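Local coordinates for polyphosphate kinase (Porphyromonas gingivalis, PDB 2O8R) that probably catalyses the reversible transfer of the terminal phosphate of ATP to a growing polyphosphate chain, with magnesium as cofactor, at the interface of chains A and B. Residues are numbered along the deposited sequence; one frame, centred on the assembly and turned at random. Chains: chain A/B, Polyphosphate kinase.

The interface of chains A and B. Residues chain A 145, 147, 220-221; chain B 146, 153-155.
The ring of A:Phe221 meets B:Val153 across the interface through its CD1 and CE1 rim, CD1 lying 4.0 Å from B:Val153 CB, with the two side chains alongside each other and pointing the same way. One ring face is backed by CG1 of its own neighbour A:Val220, set toward the rim, which probably helps to hold the ring in place. B:Val153 reaches into chain A with both methyls, which diverge toward different partners, CG2 being anti to the backbone N and CG1 between that N and the carbonyl carbon (chi1 35°). CG2 packs 3.8 Å from A:Pro145 CB and also touches the phenylalanine rim, while CG1 meets the branch end CD1 of A:Leu147 at 3.8 Å.

The next residue supplies the polar link: the backbone N of B:Arg154 donates to the carbonyl O of A:Val220, at the end of helix 217-220, over 2.8 Å. The bond is fairly straight, 159° at the hydrogen, although the donor is tilted 31° from the carbonyl plane. The A:Pro145 ring crosses B:Thr155 obliquely, with CD 3.5 Å from the hydroxyl OG1 and CG 3.4 Å from the carbonyl O of B:Arg154, and the proline carbonyl O faces the CB and CG methylenes of B:Met146, a selenomethionine.

This small, mainly apolar patch is centred about 48 Å from A:His439, the family's phosphohistidine; if the pairing is biological, it would help hold the dimer together.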
ATOM      1  N   PRO A 145      19.094  16.279 -13.408  1.00 54.82           N
ATOM      2  CA  PRO A 145      19.165  17.549 -14.135  1.00 47.89           C
ATOM      3  C   PRO A 145      19.150  17.289 -15.618  1.00 44.95           C
ATOM      4  O   PRO A 145      20.028  16.605 -16.141  1.00 51.74           O
ATOM      5  CB  PRO A 145      20.513  18.133 -13.712  1.00 33.20           C
ATOM      6  CG  PRO A 145      20.911  17.350 -12.491  1.00 40.91           C
ATOM      7  CD  PRO A 145      20.345  15.988 -12.689  1.00 41.83           C
ATOM      8  N   LEU A 147      19.082  19.052 -19.203  1.00 60.49           N
ATOM      9  CA  LEU A 147      19.147  20.087 -20.226  1.00 64.26           C
ATOM     10  C   LEU A 147      18.181  19.722 -21.333  1.00 56.75           C
ATOM     11  O   LEU A 147      18.086  18.562 -21.731  1.00 59.88           O
ATOM     12  CB  LEU A 147      20.553  20.202 -20.799  1.00 63.49           C
ATOM     13  CG  LEU A 147      21.454  21.271 -20.197  1.00 69.94           C
ATOM     14  CD1 LEU A 147      22.898  20.763 -20.106  1.00 72.17           C
ATOM     15  CD2 LEU A 147      21.351  22.536 -21.036  1.00 61.48           C
ATOM     16  N   VAL A 220      23.599  22.815  -8.874  1.00 65.81           N
ATOM     17  CA  VAL A 220      23.188  21.854  -9.892  1.00 64.17           C
ATOM     18  C   VAL A 220      23.738  22.293 -11.248  1.00 68.15           C
ATOM     19  O   VAL A 220      24.137  21.469 -12.081  1.00 67.05           O
ATOM     20  CB  VAL A 220      21.647  21.722  -9.919  1.00 64.66           C
ATOM     21  CG1 VAL A 220      21.181  20.871 -11.079  1.00 42.87           C
ATOM     22  CG2 VAL A 220      21.157  21.133  -8.608  1.00 60.72           C
ATOM     23  N   PHE A 221      23.799  23.601 -11.446  1.00 56.97           N
ATOM     24  CA  PHE A 221      24.329  24.144 -12.683  1.00 62.03           C
ATOM     25  C   PHE A 221      25.514  25.077 -12.419  1.00 68.29           C
ATOM     26  O   PHE A 221      25.394  26.294 -12.584  1.00 76.99           O
ATOM     27  CB  PHE A 221      23.220  24.884 -13.431  1.00 71.43           C
ATOM     28  CG  PHE A 221      21.990  24.051 -13.681  1.00 77.58           C
ATOM     29  CD1 PHE A 221      21.926  23.197 -14.776  1.00 76.20           C
ATOM     30  CD2 PHE A 221      20.893  24.127 -12.828  1.00 58.76           C
ATOM     31  CE1 PHE A 221      20.790  22.431 -15.015  1.00 76.84           C
ATOM     32  CE2 PHE A 221      19.759  23.372 -13.062  1.00 62.82           C
ATOM     33  CZ  PHE A 221      19.709  22.516 -14.160  1.00 65.82           C
TER
HETATM   34  N   MSE B 146      19.621  12.623 -19.503  1.00 64.04           N
HETATM   35  CA  MSE B 146      20.472  13.763 -19.186  1.00 71.74           C
HETATM   36  C   MSE B 146      21.735  13.729 -20.033  1.00 66.60           C
HETATM   37  O   MSE B 146      22.493  12.762 -19.967  1.00 72.55           O
HETATM   38  CB  MSE B 146      20.877  13.719 -17.717  1.00 59.83           C
HETATM   39  CG  MSE B 146      19.746  13.433 -16.755  1.00 72.08           C
HETATM   40 SE   MSE B 146      20.426  12.635 -15.119  1.00 84.72          SE
HETATM   41  CE  MSE B 146      20.431  10.726 -15.592  1.00 45.36           C
ATOM     42  N   VAL B 153      27.127  21.330 -15.673  1.00 77.73           N
ATOM     43  CA  VAL B 153      25.985  20.834 -14.916  1.00 75.13           C
ATOM     44  C   VAL B 153      26.400  19.613 -14.114  1.00 66.10           C
ATOM     45  O   VAL B 153      26.981  18.673 -14.657  1.00 57.55           O
ATOM     46  CB  VAL B 153      24.744  20.555 -15.836  1.00 72.36           C
ATOM     47  CG1 VAL B 153      25.184  20.049 -17.184  1.00 80.54           C
ATOM     48  CG2 VAL B 153      23.730  19.589 -15.178  1.00 53.57           C
ATOM     49  N   ARG B 154      26.106  19.663 -12.815  1.00 57.35           N
ATOM     50  CA  ARG B 154      26.503  18.637 -11.856  1.00 55.12           C
ATOM     51  C   ARG B 154      25.403  17.606 -11.700  1.00 67.80           C
ATOM     52  O   ARG B 154      24.221  17.940 -11.786  1.00 79.45           O
ATOM     53  CB  ARG B 154      26.752  19.306 -10.516  1.00 70.74           C
ATOM     54  CG  ARG B 154      27.650  18.545  -9.577  1.00 77.40           C
ATOM     55  CD  ARG B 154      27.945  19.394  -8.343  1.00 88.00           C
ATOM     56  NE  ARG B 154      28.440  20.729  -8.686  1.00 94.73           N
ATOM     57  CZ  ARG B 154      28.872  21.623  -7.801  1.00101.23           C
ATOM     58  NH1 ARG B 154      28.874  21.339  -6.504  1.00109.80           N
ATOM     59  NH2 ARG B 154      29.303  22.808  -8.211  1.00101.63           N
ATOM     60  N   THR B 155      25.779  16.353 -11.470  1.00 65.96           N
ATOM     61  CA  THR B 155      24.783  15.298 -11.324  1.00 62.18           C
ATOM     62  C   THR B 155      25.231  14.101 -10.484  1.00 67.23           C
ATOM     63  O   THR B 155      26.414  13.764 -10.434  1.00 79.96           O
ATOM     64  CB  THR B 155      24.252  14.816 -12.688  1.00 67.97           C
ATOM     65  OG1 THR B 155      23.135  13.943 -12.476  1.00 85.52           O
ATOM     66  CG2 THR B 155      25.338  14.092 -13.484  1.00 65.42           C
TER